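Local coordinates for protein transcriptional regulator (Streptococcus pneumoniae, PDB 2GNP) that probably regulates transcription in response to a small effector, through a putative sugar-binding domain of the NADP Rossmann clan, at residues F86-A90 against L144-W148; G92-I96 against Q168-M172; T123-K129 against L206-A212; S147-L151 against I211-D217. All coordinates share one frame; numbering follows the deposited sequence.

All four contacts belong to the putative sugar-binding domain. Contacts 1 and 4 lie closest, their centres about 7 Å apart, and share S147 and W148; the backbone of L89 also meets that of I213. Contact 3 lies about 14 Å (centre to centre) from both contact 2 and contact 4, touching contact 2 through M172 and sharing I211 and A212 with contact 4. Contacts 1 and 2 use neighbouring parts of the chain that leaves strand 85-88, yet their centres are about 20 Å apart. Along the chain, the first segments of contacts 1 to 3 come before all their second segments, so the crossing connections tie distant parts of the chain together.

Contact 1 (F86-A90 against L144-W148); sequences FYPLA and LKNSW
Y87, on strand 85-88 of the domain's central mixed sheet, faces helix 142-147, a strand-against-helix packing of the Rossmann-like kind. S147 CB stands over one face of its ring, 4.0 Å from the ring centroid and 23° off the normal, a CH-pi contact. Beside it S147 OG comes within 3.4 Å of Y87 CE2, but that hydroxyl finds its polar partners elsewhere, N143 O and K60 NZ. At an oblique approach L144 CD2 reaches Y87 CD2 at 4.1 Å, the two side chains running antiparallel alongside each other. L144 can do this because its CG lies anti to the backbone N (chi1 -160°), which carries both methyls toward the strand. Next along the strand, P88 sets its CG 4.0 Å from L144 CD1, while its carbonyl turns to W148. P88 O accepts from W148 NE1 at 2.7 Å with an almost straight N-H...O angle of 171°. The oxygen sits in the indole plane, and the donor lies on a carbonyl lone pair, so the bond fixes the rotation of the ring, which also meets F141. L89 follows: its CB leads away from the helix, but its CD2 methyl stays 4.2 Å from W148 CD1, and its backbone O lies 3.7 Å from W148 CZ2.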
loop_
_atom_site.group_PDB
_atom_site.type_symbol
_atom_site.label_atom_id
_atom_site.label_comp_id
_atom_site.label_asym_id
_atom_site.label_seq_id
_atom_site.Cartn_x
_atom_site.Cartn_y
_atom_site.Cartn_z
ATOM N N PHE A 86 -12.564 -10.327 1.482
ATOM C CA PHE A 86 -11.739 -9.191 1.008
ATOM C C PHE A 86 -12.437 -7.892 1.429
ATOM O O PHE A 86 -13.651 -7.784 1.295
ATOM C CB PHE A 86 -11.688 -9.238 -0.546
ATOM C CG PHE A 86 -10.816 -10.380 -1.053
ATOM C CD1 PHE A 86 -11.394 -11.552 -1.575
ATOM C CD2 PHE A 86 -9.435 -10.328 -0.887
ATOM C CE1 PHE A 86 -10.570 -12.620 -1.916
ATOM C CE2 PHE A 86 -8.591 -11.349 -1.330
ATOM C CZ PHE A 86 -9.167 -12.502 -1.841
ATOM N N TYR A 87 -11.629 -6.917 1.855
ATOM C CA TYR A 87 -12.105 -5.626 2.418
ATOM C C TYR A 87 -11.259 -4.522 1.765
ATOM O O TYR A 87 -10.128 -4.762 1.340
ATOM C CB TYR A 87 -11.874 -5.556 3.931
ATOM C CG TYR A 87 -12.577 -6.660 4.671
ATOM C CD1 TYR A 87 -11.904 -7.852 4.888
ATOM C CD2 TYR A 87 -13.892 -6.510 5.128
ATOM C CE1 TYR A 87 -12.541 -8.933 5.561
ATOM C CE2 TYR A 87 -14.533 -7.569 5.812
ATOM C CZ TYR A 87 -13.822 -8.772 5.990
ATOM O OH TYR A 87 -14.451 -9.822 6.641
ATOM N N PRO A 88 -11.823 -3.291 1.685
ATOM C CA PRO A 88 -11.044 -2.113 1.275
ATOM C C PRO A 88 -10.349 -1.531 2.489
ATOM O O PRO A 88 -10.965 -1.433 3.577
ATOM C CB PRO A 88 -12.136 -1.124 0.760
ATOM C CG PRO A 88 -13.419 -1.455 1.637
ATOM C CD PRO A 88 -13.245 -3.035 1.900
ATOM N N LEU A 89 -9.087 -1.153 2.312
ATOM C CA LEU A 89 -8.328 -0.439 3.350
ATOM C C LEU A 89 -8.583 1.083 3.235
ATOM O O LEU A 89 -8.434 1.831 4.227
ATOM C CB LEU A 89 -6.844 -0.689 3.243
ATOM C CG LEU A 89 -6.468 -2.175 3.510
ATOM C CD1 LEU A 89 -5.014 -2.290 3.038
ATOM C CD2 LEU A 89 -6.659 -2.527 5.014
ATOM N N ALA A 90 -8.908 1.517 2.046
ATOM C CA ALA A 90 -9.042 2.922 1.717
ATOM C C ALA A 90 -9.547 2.987 0.271
ATOM O O ALA A 90 -9.166 2.138 -0.565
ATOM C CB ALA A 90 -7.671 3.619 1.841
ATOM N N LEU A 144 -17.078 -2.915 8.861
ATOM C CA LEU A 144 -15.834 -2.630 8.105
ATOM C C LEU A 144 -14.805 -2.073 9.116
ATOM O O LEU A 144 -13.675 -2.532 9.205
ATOM C CB LEU A 144 -16.127 -1.653 6.968
ATOM C CG LEU A 144 -15.083 -1.648 5.846
ATOM C CD1 LEU A 144 -14.923 -0.353 5.192
ATOM C CD2 LEU A 144 -13.798 -2.484 5.998
ATOM N N LYS A 145 -15.250 -1.118 9.957
ATOM C CA LYS A 145 -14.370 -0.579 11.014
ATOM C C LYS A 145 -13.747 -1.634 11.880
ATOM O O LYS A 145 -12.564 -1.567 12.172
ATOM C CB LYS A 145 -15.199 0.369 11.914
ATOM C CG LYS A 145 -14.398 0.983 13.113
ATOM C CD LYS A 145 -15.161 2.161 13.771
ATOM C CE LYS A 145 -14.314 2.800 14.886
ATOM N NZ LYS A 145 -14.904 4.137 15.269
ATOM N N ASN A 146 -14.559 -2.616 12.299
ATOM C CA ASN A 146 -14.104 -3.720 13.148
ATOM C C ASN A 146 -13.152 -4.632 12.390
ATOM O O ASN A 146 -12.166 -5.074 12.927
ATOM C CB ASN A 146 -15.278 -4.513 13.694
ATOM C CG ASN A 146 -16.025 -3.742 14.805
ATOM O OD1 ASN A 146 -15.466 -2.806 15.383
ATOM N ND2 ASN A 146 -17.241 -4.179 15.132
ATOM N N SER A 147 -13.482 -4.886 11.136
ATOM C CA SER A 147 -12.654 -5.716 10.305
ATOM C C SER A 147 -11.252 -5.131 10.096
ATOM O O SER A 147 -10.267 -5.864 10.057
ATOM C CB SER A 147 -13.373 -6.075 8.979
ATOM O OG SER A 147 -14.488 -6.978 9.185
ATOM N N TRP A 148 -11.131 -3.799 9.994
ATOM C CA TRP A 148 -9.795 -3.190 9.962
ATOM C C TRP A 148 -8.913 -3.492 11.165
ATOM O O TRP A 148 -7.686 -3.342 11.072
ATOM C CB TRP A 148 -9.924 -1.675 9.814
ATOM C CG TRP A 148 -10.345 -1.156 8.473
ATOM C CD1 TRP A 148 -10.214 -1.788 7.220
ATOM C CD2 TRP A 148 -10.843 0.148 8.209
ATOM N NE1 TRP A 148 -10.658 -0.971 6.236
ATOM C CE2 TRP A 148 -11.065 0.232 6.807
ATOM C CE3 TRP A 148 -11.176 1.264 9.036
ATOM C CZ2 TRP A 148 -11.581 1.366 6.198
ATOM C CZ3 TRP A 148 -11.706 2.413 8.407
ATOM C CH2 TRP A 148 -11.897 2.456 7.014
#

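Contact 2 (G92-I96 against Q168-M172); sequences GPSHI and QWLDM
S94 OG is gripped by two waters that tie its loop to 168-172. One water lies 3.1 Å from S94 OG; it donates to Q168 O and accepts from D171 N, so a single molecule joins three polar groups of the two loops. The other sits 2.8 Å from S94 OG and donates a longer bond to D171 O. From a further side the methyl CE of selenomethionine M172 approaches S94 OG at 3.7 Å; bends at chi2 and chi3 fold that chain back over the serine. The dry half of the contact is built on P93. Its CB lies over one face of the W169 indole, 3.9 Å from the centroid of the six-membered ring and only 13° off the normal, a CH-pi contact with the two side chains set roughly perpendicular. The same CB is 3.1 Å from Q168 O, so it meets a carbonyl as well as the ring. W169 is braced in turn by F194, edge-to-face, and by F178. Beyond P93, I96 CG2 lies 3.6 Å from Q168 OE1. S94 N, buried here, has no partner in the model. Loop 92-96 follows strand 85-88 and loop 168-172 follows helix 163-167, after strand 153-160: two irregular connections meeting beyond the C-terminal ends of parallel strands, the edge where Rossmann-like domains commonly bind ligands.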
loop_
_atom_site.group_PDB
_atom_site.type_symbol
_atom_site.label_atom_id
_atom_site.label_comp_id
_atom_site.label_asym_id
_atom_site.label_seq_id
_atom_site.Cartn_x
_atom_site.Cartn_y
_atom_site.Cartn_z
ATOM N N GLY A 92 -9.502 5.016 -3.288
ATOM C CA GLY A 92 -8.416 5.817 -3.814
ATOM C C GLY A 92 -8.952 7.194 -4.087
ATOM O O GLY A 92 -10.076 7.515 -3.716
ATOM N N PRO A 93 -8.163 8.019 -4.774
ATOM C CA PRO A 93 -8.735 9.277 -5.244
ATOM C C PRO A 93 -9.627 9.082 -6.486
ATOM O O PRO A 93 -9.792 7.972 -6.974
ATOM C CB PRO A 93 -7.495 10.126 -5.566
ATOM C CG PRO A 93 -6.483 9.165 -5.924
ATOM C CD PRO A 93 -6.759 7.863 -5.180
ATOM N N SER A 94 -10.171 10.188 -6.978
ATOM C CA SER A 94 -11.323 10.205 -7.888
ATOM C C SER A 94 -11.110 9.809 -9.367
ATOM O O SER A 94 -12.009 9.210 -9.972
ATOM C CB SER A 94 -11.962 11.591 -7.829
ATOM O OG SER A 94 -11.041 12.556 -7.301
ATOM N N HIS A 95 -9.969 10.154 -9.964
ATOM C CA HIS A 95 -9.818 9.981 -11.418
ATOM C C HIS A 95 -8.758 8.969 -11.861
ATOM O O HIS A 95 -8.129 9.105 -12.933
ATOM C CB HIS A 95 -9.605 11.332 -12.114
ATOM C CG HIS A 95 -10.803 12.232 -12.061
ATOM N ND1 HIS A 95 -10.836 13.388 -11.305
ATOM C CD2 HIS A 95 -12.007 12.151 -12.675
ATOM C CE1 HIS A 95 -12.013 13.972 -11.446
ATOM N NE2 HIS A 95 -12.744 13.241 -12.271
ATOM N N ILE A 96 -8.560 7.941 -11.048
ATOM C CA ILE A 96 -7.632 6.873 -11.431
ATOM C C ILE A 96 -8.335 5.858 -12.345
ATOM O O ILE A 96 -9.566 5.860 -12.443
ATOM C CB ILE A 96 -6.947 6.228 -10.193
ATOM C CG1 ILE A 96 -7.949 5.421 -9.364
ATOM C CG2 ILE A 96 -6.260 7.331 -9.337
ATOM C CD1 ILE A 96 -7.290 4.487 -8.368
ATOM N N GLN A 168 -2.694 12.651 -8.752
ATOM C CA GLN A 168 -3.875 11.793 -8.535
ATOM C C GLN A 168 -4.867 12.381 -7.514
ATOM O O GLN A 168 -6.054 12.047 -7.523
ATOM C CB GLN A 168 -3.437 10.371 -8.128
ATOM C CG GLN A 168 -2.343 9.786 -9.048
ATOM C CD GLN A 168 -2.910 9.178 -10.340
ATOM O OE1 GLN A 168 -3.968 9.596 -10.849
ATOM N NE2 GLN A 168 -2.192 8.178 -10.880
ATOM N N TRP A 169 -4.366 13.322 -6.716
ATOM C CA TRP A 169 -5.101 13.912 -5.582
ATOM C C TRP A 169 -5.717 15.274 -5.848
ATOM O O TRP A 169 -6.380 15.856 -4.966
ATOM C CB TRP A 169 -4.192 13.967 -4.349
ATOM C CG TRP A 169 -3.922 12.597 -3.840
ATOM C CD1 TRP A 169 -2.803 11.823 -4.077
ATOM C CD2 TRP A 169 -4.816 11.788 -3.061
ATOM N NE1 TRP A 169 -2.948 10.598 -3.462
ATOM C CE2 TRP A 169 -4.170 10.543 -2.844
ATOM C CE3 TRP A 169 -6.092 12.004 -2.524
ATOM C CZ2 TRP A 169 -4.757 9.502 -2.094
ATOM C CZ3 TRP A 169 -6.676 10.976 -1.737
ATOM C CH2 TRP A 169 -5.983 9.729 -1.545
ATOM N N LEU A 170 -5.506 15.787 -7.060
ATOM C CA LEU A 170 -5.889 17.143 -7.410
ATOM C C LEU A 170 -7.359 17.525 -7.213
ATOM O O LEU A 170 -7.653 18.695 -6.916
ATOM C CB LEU A 170 -5.464 17.444 -8.858
ATOM C CG LEU A 170 -4.239 18.353 -9.048
ATOM C CD1 LEU A 170 -3.183 18.289 -7.980
ATOM C CD2 LEU A 170 -3.587 18.154 -10.394
ATOM N N ASP A 171 -8.283 16.599 -7.410
ATOM C CA ASP A 171 -9.681 16.985 -7.121
ATOM C C ASP A 171 -10.230 16.373 -5.838
ATOM O O ASP A 171 -11.437 16.467 -5.542
ATOM C CB ASP A 171 -10.612 16.713 -8.307
ATOM C CG ASP A 171 -10.652 17.896 -9.308
ATOM O OD1 ASP A 171 -9.777 17.940 -10.208
ATOM O OD2 ASP A 171 -11.558 18.772 -9.183
HETATM N N MSE A 172 -9.341 15.759 -5.069
HETATM C CA MSE A 172 -9.722 15.188 -3.792
HETATM C C MSE A 172 -9.286 16.094 -2.613
HETATM O O MSE A 172 -10.084 16.376 -1.691
HETATM C CB MSE A 172 -9.151 13.781 -3.668
HETATM C CG MSE A 172 -9.628 13.023 -2.410
HETATM SE SE MSE A 172 -11.613 12.968 -2.221
HETATM C CE MSE A 172 -11.991 11.860 -3.790
HETATM O O HOH W 1 -8.251 13.864 -7.713
HETATM O O HOH W 2 -13.275 14.182 -6.927
#

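Contact 3 (T123-K129 against L206-A212); sequences TIVQENK and LQERTIA
A single antiparallel beta bridge pairs V125 with T210 and joins the loop before helix 129-136 to the chain leaving helix 204-207. V125 and T210 form a non-hydrogen-bonded pair, and the flanking residues supply the bonds: I211 N donates to I124 O at 2.8 Å, and Q126 N to R209 O at 2.9 Å. I124 O also receives a CA-H...O contact from T210. R209 adds a third bond. Its NE donates to Q126 O at 2.9 Å, the oxygen lying in the guanidinium plane and the N-H...O angle being 165°; a bend at chi3 (51°) turns the group back to reach it. D177 and N205 bind NH1 of the same arginine, while L206 CD1 covers part of one guanidinium face. V125 CG1 fits into this corner, 3.6 Å from L206 CD1 and 3.4 Å from R209 NH2. Farther along the bridged backbones, I124 CD1 packs against T210 CG2 and the methyl of A212. L206 O, just before the type I turn from Q207 to T210, accepts from R209 N and T210 OG1, reaching it from opposite faces of its plane, the hydroxyl at 2.7 Å; the turn's own bond, T210 N to Q207 O, is weak. Three cross-segment bonds, two backbone and one from R209 NE, tie the loops together; D177 probably offsets the charge of buried R209, and with N205 and Q126 O fixes its orientation.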
loop_
_atom_site.group_PDB
_atom_site.type_symbol
_atom_site.label_atom_id
_atom_site.label_comp_id
_atom_site.label_asym_id
_atom_site.label_seq_id
_atom_site.Cartn_x
_atom_site.Cartn_y
_atom_site.Cartn_z
ATOM N N THR A 123 -16.425 8.396 0.067
ATOM C CA THR A 123 -15.304 9.157 -0.486
ATOM C C THR A 123 -14.151 9.217 0.520
ATOM O O THR A 123 -14.379 9.379 1.734
ATOM C CB THR A 123 -15.794 10.616 -0.762
ATOM O OG1 THR A 123 -16.876 10.565 -1.715
ATOM C CG2 THR A 123 -14.714 11.435 -1.332
ATOM N N ILE A 124 -12.933 9.083 0.012
ATOM C CA ILE A 124 -11.772 8.913 0.892
ATOM C C ILE A 124 -11.547 10.121 1.839
ATOM O O ILE A 124 -11.233 9.923 2.995
ATOM C CB ILE A 124 -10.495 8.571 0.050
ATOM C CG1 ILE A 124 -9.236 8.424 0.926
ATOM C CG2 ILE A 124 -10.278 9.589 -1.037
ATOM C CD1 ILE A 124 -9.319 7.304 1.957
ATOM N N VAL A 125 -11.725 11.351 1.350
ATOM C CA VAL A 125 -11.530 12.549 2.221
ATOM C C VAL A 125 -12.867 13.319 2.329
ATOM O O VAL A 125 -13.440 13.736 1.301
ATOM C CB VAL A 125 -10.447 13.531 1.637
ATOM C CG1 VAL A 125 -10.385 14.829 2.489
ATOM C CG2 VAL A 125 -9.057 12.848 1.547
ATOM N N GLN A 126 -13.340 13.491 3.571
ATOM C CA GLN A 126 -14.589 14.188 3.819
ATOM C C GLN A 126 -14.222 15.663 4.062
ATOM O O GLN A 126 -13.050 15.986 4.368
ATOM C CB GLN A 126 -15.313 13.607 5.037
ATOM C CG GLN A 126 -15.627 12.113 4.937
ATOM C CD GLN A 126 -16.709 11.847 3.922
ATOM O OE1 GLN A 126 -16.606 10.919 3.087
ATOM N NE2 GLN A 126 -17.785 12.664 3.969
ATOM N N GLU A 127 -15.242 16.520 3.912
ATOM C CA GLU A 127 -15.168 17.979 4.154
ATOM C C GLU A 127 -14.695 18.380 5.554
ATOM O O GLU A 127 -13.927 19.337 5.717
ATOM C CB GLU A 127 -16.551 18.585 3.826
ATOM C CG GLU A 127 -16.891 18.508 2.307
ATOM C CD GLU A 127 -18.381 18.403 1.993
ATOM O OE1 GLU A 127 -18.979 19.454 1.673
ATOM O OE2 GLU A 127 -18.965 17.281 2.049
ATOM N N ASN A 128 -15.119 17.642 6.570
ATOM C CA ASN A 128 -14.706 17.895 7.939
ATOM C C ASN A 128 -14.805 16.665 8.824
ATOM O O ASN A 128 -15.320 15.632 8.408
ATOM C CB ASN A 128 -15.517 19.040 8.558
ATOM C CG ASN A 128 -17.000 18.761 8.577
ATOM O OD1 ASN A 128 -17.465 17.715 9.065
ATOM N ND2 ASN A 128 -17.767 19.700 8.046
ATOM N N LYS A 129 -14.272 16.786 10.036
ATOM C CA LYS A 129 -14.228 15.708 10.998
ATOM C C LYS A 129 -15.608 15.231 11.402
ATOM O O LYS A 129 -15.792 14.047 11.687
ATOM C CB LYS A 129 -13.457 16.136 12.246
ATOM C CG LYS A 129 -13.496 15.108 13.312
ATOM C CD LYS A 129 -12.377 15.251 14.350
ATOM C CE LYS A 129 -12.913 15.164 15.737
ATOM N NZ LYS A 129 -13.283 13.797 16.115
ATOM N N LEU A 206 -6.358 16.651 8.256
ATOM C CA LEU A 206 -6.722 15.741 7.141
ATOM C C LEU A 206 -6.841 14.301 7.678
ATOM O O LEU A 206 -7.749 13.559 7.267
ATOM C CB LEU A 206 -5.688 15.861 6.031
ATOM C CG LEU A 206 -5.878 14.957 4.797
ATOM C CD1 LEU A 206 -7.221 15.262 4.144
ATOM C CD2 LEU A 206 -4.675 15.133 3.832
ATOM N N GLN A 207 -5.942 13.915 8.589
ATOM C CA GLN A 207 -5.950 12.566 9.213
ATOM C C GLN A 207 -7.361 12.243 9.703
ATOM O O GLN A 207 -7.889 11.152 9.457
ATOM C CB GLN A 207 -4.963 12.546 10.397
ATOM C CG GLN A 207 -5.089 11.345 11.257
ATOM C CD GLN A 207 -4.205 11.433 12.464
ATOM O OE1 GLN A 207 -4.401 12.290 13.327
ATOM N NE2 GLN A 207 -3.227 10.536 12.544
ATOM N N GLU A 208 -7.969 13.210 10.389
ATOM C CA GLU A 208 -9.303 13.031 11.027
ATOM C C GLU A 208 -10.499 13.120 10.025
ATOM O O GLU A 208 -11.669 12.888 10.375
ATOM C CB GLU A 208 -9.427 14.037 12.240
ATOM C CG GLU A 208 -8.343 13.802 13.284
ATOM C CD GLU A 208 -8.550 14.525 14.625
ATOM O OE1 GLU A 208 -9.109 15.635 14.599
ATOM O OE2 GLU A 208 -8.131 13.955 15.672
ATOM N N ARG A 209 -10.225 13.444 8.774
ATOM C CA ARG A 209 -11.242 13.589 7.762
ATOM C C ARG A 209 -11.215 12.382 6.789
ATOM O O ARG A 209 -12.000 12.362 5.840
ATOM C CB ARG A 209 -11.027 14.850 6.892
ATOM C CG ARG A 209 -11.476 16.178 7.500
ATOM C CD ARG A 209 -10.727 17.379 6.861
ATOM N NE ARG A 209 -10.718 17.443 5.393
ATOM C CZ ARG A 209 -9.763 18.030 4.695
ATOM N NH1 ARG A 209 -8.718 18.546 5.326
ATOM N NH2 ARG A 209 -9.818 18.067 3.372
ATOM N N THR A 210 -10.279 11.455 7.037
ATOM C CA THR A 210 -9.976 10.402 6.032
ATOM C C THR A 210 -10.676 9.071 6.418
ATOM O O THR A 210 -10.630 8.630 7.571
ATOM C CB THR A 210 -8.465 10.239 5.903
ATOM O OG1 THR A 210 -7.917 11.499 5.487
ATOM C CG2 THR A 210 -8.093 9.137 4.863
ATOM N N ILE A 211 -11.319 8.469 5.394
ATOM C CA ILE A 211 -12.091 7.276 5.607
ATOM C C ILE A 211 -11.183 6.105 5.192
ATOM O O ILE A 211 -11.268 5.577 4.085
ATOM C CB ILE A 211 -13.428 7.252 4.812
ATOM C CG1 ILE A 211 -14.299 8.466 5.174
ATOM C CG2 ILE A 211 -14.195 5.953 5.163
ATOM C CD1 ILE A 211 -14.611 8.592 6.639
ATOM N N ALA A 212 -10.267 5.754 6.075
ATOM C CA ALA A 212 -9.298 4.672 5.787
ATOM C C ALA A 212 -8.864 4.017 7.066
ATOM O O ALA A 212 -8.962 4.586 8.156
ATOM C CB ALA A 212 -8.054 5.277 5.116
#

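Contact 4 (S147-L151 against I211-D217); sequences SWKDL and IAISLED
K149 NZ and D217 OD2 form a salt bridge at 3.0 Å that closes the exposed side of this contact. The lysine comes in on the syn lone pair of OD2, a bend at chi4 (-41°) turning its ammonium group to the carboxylate. A water completes the pairing: it accepts from K149 NZ at 2.6 Å and donates to D217 OD1, so both carboxylate oxygens are engaged. A second water bridges the backbones, giving one hydrogen to D217 O at 2.7 Å and the other, in a longer bond, to W148 O. D217 N is satisfied as well, donating to S214 OG at 3.0 Å with an N-H...O angle of 157°; S214 thus caps the first turn of helix 215-218. Deeper in, the W148 indole carries the packing. I213 CB sits over the five-membered ring of W148, 3.9 Å from its centroid and 11° off the normal, a CH-pi contact, while on the same face the peptide between A212 and I213 lies flush against the six-membered ring, with A212 C 3.4 Å from W148 CH2. That peptide and the next are not left unbonded: L89 binds I213 N through the backbone, and R193 donates to A212 O and I213 O. Within 147-151, D150 N bonds S147 O at 3.0 Å, closing a type I turn. The arrangement is a serine N-capped helix start set against the beta turn that leads from helix 142-147 into strand 153-160 of the central sheet.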
loop_
_atom_site.group_PDB
_atom_site.type_symbol
_atom_site.label_atom_id
_atom_site.label_comp_id
_atom_site.label_asym_id
_atom_site.label_seq_id
_atom_site.Cartn_x
_atom_site.Cartn_y
_atom_site.Cartn_z
ATOM N N SER A 147 -13.482 -4.886 11.136
ATOM C CA SER A 147 -12.654 -5.716 10.305
ATOM C C SER A 147 -11.252 -5.131 10.096
ATOM O O SER A 147 -10.267 -5.864 10.057
ATOM C CB SER A 147 -13.373 -6.075 8.979
ATOM O OG SER A 147 -14.488 -6.978 9.185
ATOM N N TRP A 148 -11.131 -3.799 9.994
ATOM C CA TRP A 148 -9.795 -3.190 9.962
ATOM C C TRP A 148 -8.913 -3.492 11.165
ATOM O O TRP A 148 -7.686 -3.342 11.072
ATOM C CB TRP A 148 -9.924 -1.675 9.814
ATOM C CG TRP A 148 -10.345 -1.156 8.473
ATOM C CD1 TRP A 148 -10.214 -1.788 7.220
ATOM C CD2 TRP A 148 -10.843 0.148 8.209
ATOM N NE1 TRP A 148 -10.658 -0.971 6.236
ATOM C CE2 TRP A 148 -11.065 0.232 6.807
ATOM C CE3 TRP A 148 -11.176 1.264 9.036
ATOM C CZ2 TRP A 148 -11.581 1.366 6.198
ATOM C CZ3 TRP A 148 -11.706 2.413 8.407
ATOM C CH2 TRP A 148 -11.897 2.456 7.014
ATOM N N LYS A 149 -9.531 -3.890 12.281
ATOM C CA LYS A 149 -8.801 -4.214 13.505
ATOM C C LYS A 149 -8.383 -5.665 13.578
ATOM O O LYS A 149 -7.633 -6.030 14.477
ATOM C CB LYS A 149 -9.574 -3.779 14.756
ATOM C CG LYS A 149 -9.857 -2.248 14.727
ATOM C CD LYS A 149 -10.768 -1.776 15.837
ATOM C CE LYS A 149 -10.875 -0.240 15.890
ATOM N NZ LYS A 149 -9.592 0.563 15.663
ATOM N N ASP A 150 -8.874 -6.493 12.664
ATOM C CA ASP A 150 -8.489 -7.886 12.729
ATOM C C ASP A 150 -8.225 -8.563 11.366
ATOM O O ASP A 150 -8.478 -9.777 11.157
ATOM C CB ASP A 150 -9.443 -8.669 13.646
ATOM C CG ASP A 150 -10.621 -9.143 12.947
ATOM O OD1 ASP A 150 -11.157 -8.375 12.123
ATOM O OD2 ASP A 150 -10.984 -10.324 13.187
ATOM N N LEU A 151 -7.637 -7.783 10.457
ATOM C CA LEU A 151 -7.237 -8.364 9.172
ATOM C C LEU A 151 -6.035 -9.278 9.338
ATOM O O LEU A 151 -5.175 -9.090 10.207
ATOM C CB LEU A 151 -6.849 -7.278 8.208
ATOM C CG LEU A 151 -8.060 -6.435 7.769
ATOM C CD1 LEU A 151 -7.462 -5.331 6.846
ATOM C CD2 LEU A 151 -9.200 -7.208 7.092
ATOM N N ILE A 211 -11.319 8.469 5.394
ATOM C CA ILE A 211 -12.091 7.276 5.607
ATOM C C ILE A 211 -11.183 6.105 5.192
ATOM O O ILE A 211 -11.268 5.577 4.085
ATOM C CB ILE A 211 -13.428 7.252 4.812
ATOM C CG1 ILE A 211 -14.299 8.466 5.174
ATOM C CG2 ILE A 211 -14.195 5.953 5.163
ATOM C CD1 ILE A 211 -14.611 8.592 6.639
ATOM N N ALA A 212 -10.267 5.754 6.075
ATOM C CA ALA A 212 -9.298 4.672 5.787
ATOM C C ALA A 212 -8.864 4.017 7.066
ATOM O O ALA A 212 -8.962 4.586 8.156
ATOM C CB ALA A 212 -8.054 5.277 5.116
ATOM N N ILE A 213 -8.326 2.810 6.941
ATOM C CA ILE A 213 -7.657 2.181 8.087
ATOM C C ILE A 213 -6.627 3.118 8.697
ATOM O O ILE A 213 -5.977 3.843 7.989
ATOM C CB ILE A 213 -7.023 0.837 7.693
ATOM C CG1 ILE A 213 -6.588 0.017 8.899
ATOM C CG2 ILE A 213 -5.879 1.008 6.662
ATOM C CD1 ILE A 213 -6.113 -1.425 8.462
ATOM N N SER A 214 -6.536 3.122 10.021
ATOM C CA SER A 214 -5.457 3.927 10.647
ATOM C C SER A 214 -4.078 3.310 10.445
ATOM O O SER A 214 -3.942 2.096 10.277
ATOM C CB SER A 214 -5.749 4.075 12.134
ATOM O OG SER A 214 -5.581 2.854 12.851
ATOM N N LEU A 215 -3.015 4.132 10.503
ATOM C CA LEU A 215 -1.650 3.589 10.452
ATOM C C LEU A 215 -1.401 2.624 11.629
ATOM O O LEU A 215 -0.785 1.568 11.453
ATOM C CB LEU A 215 -0.626 4.733 10.470
ATOM C CG LEU A 215 -0.687 5.683 9.299
ATOM C CD1 LEU A 215 0.525 6.617 9.311
ATOM C CD2 LEU A 215 -0.678 4.901 7.989
ATOM N N GLU A 216 -1.953 2.965 12.809
ATOM C CA GLU A 216 -1.912 2.089 13.974
ATOM C C GLU A 216 -2.460 0.696 13.699
ATOM O O GLU A 216 -1.806 -0.321 13.998
ATOM C CB GLU A 216 -2.674 2.771 15.114
ATOM C CG GLU A 216 -2.796 1.984 16.395
ATOM C CD GLU A 216 -1.477 1.791 17.137
ATOM O OE1 GLU A 216 -0.481 2.578 16.946
ATOM O OE2 GLU A 216 -1.429 0.803 17.906
ATOM N N ASP A 217 -3.620 0.629 13.053
ATOM C CA ASP A 217 -4.173 -0.668 12.709
ATOM C C ASP A 217 -3.367 -1.316 11.571
ATOM O O ASP A 217 -3.051 -2.534 11.639
ATOM C CB ASP A 217 -5.645 -0.559 12.372
ATOM C CG ASP A 217 -6.513 -0.336 13.630
ATOM O OD1 ASP A 217 -6.109 -0.848 14.715
ATOM O OD2 ASP A 217 -7.605 0.268 13.488
HETATM O O HOH W 3 -4.945 -4.300 12.468
HETATM O O HOH W 4 -7.383 -0.265 16.854
#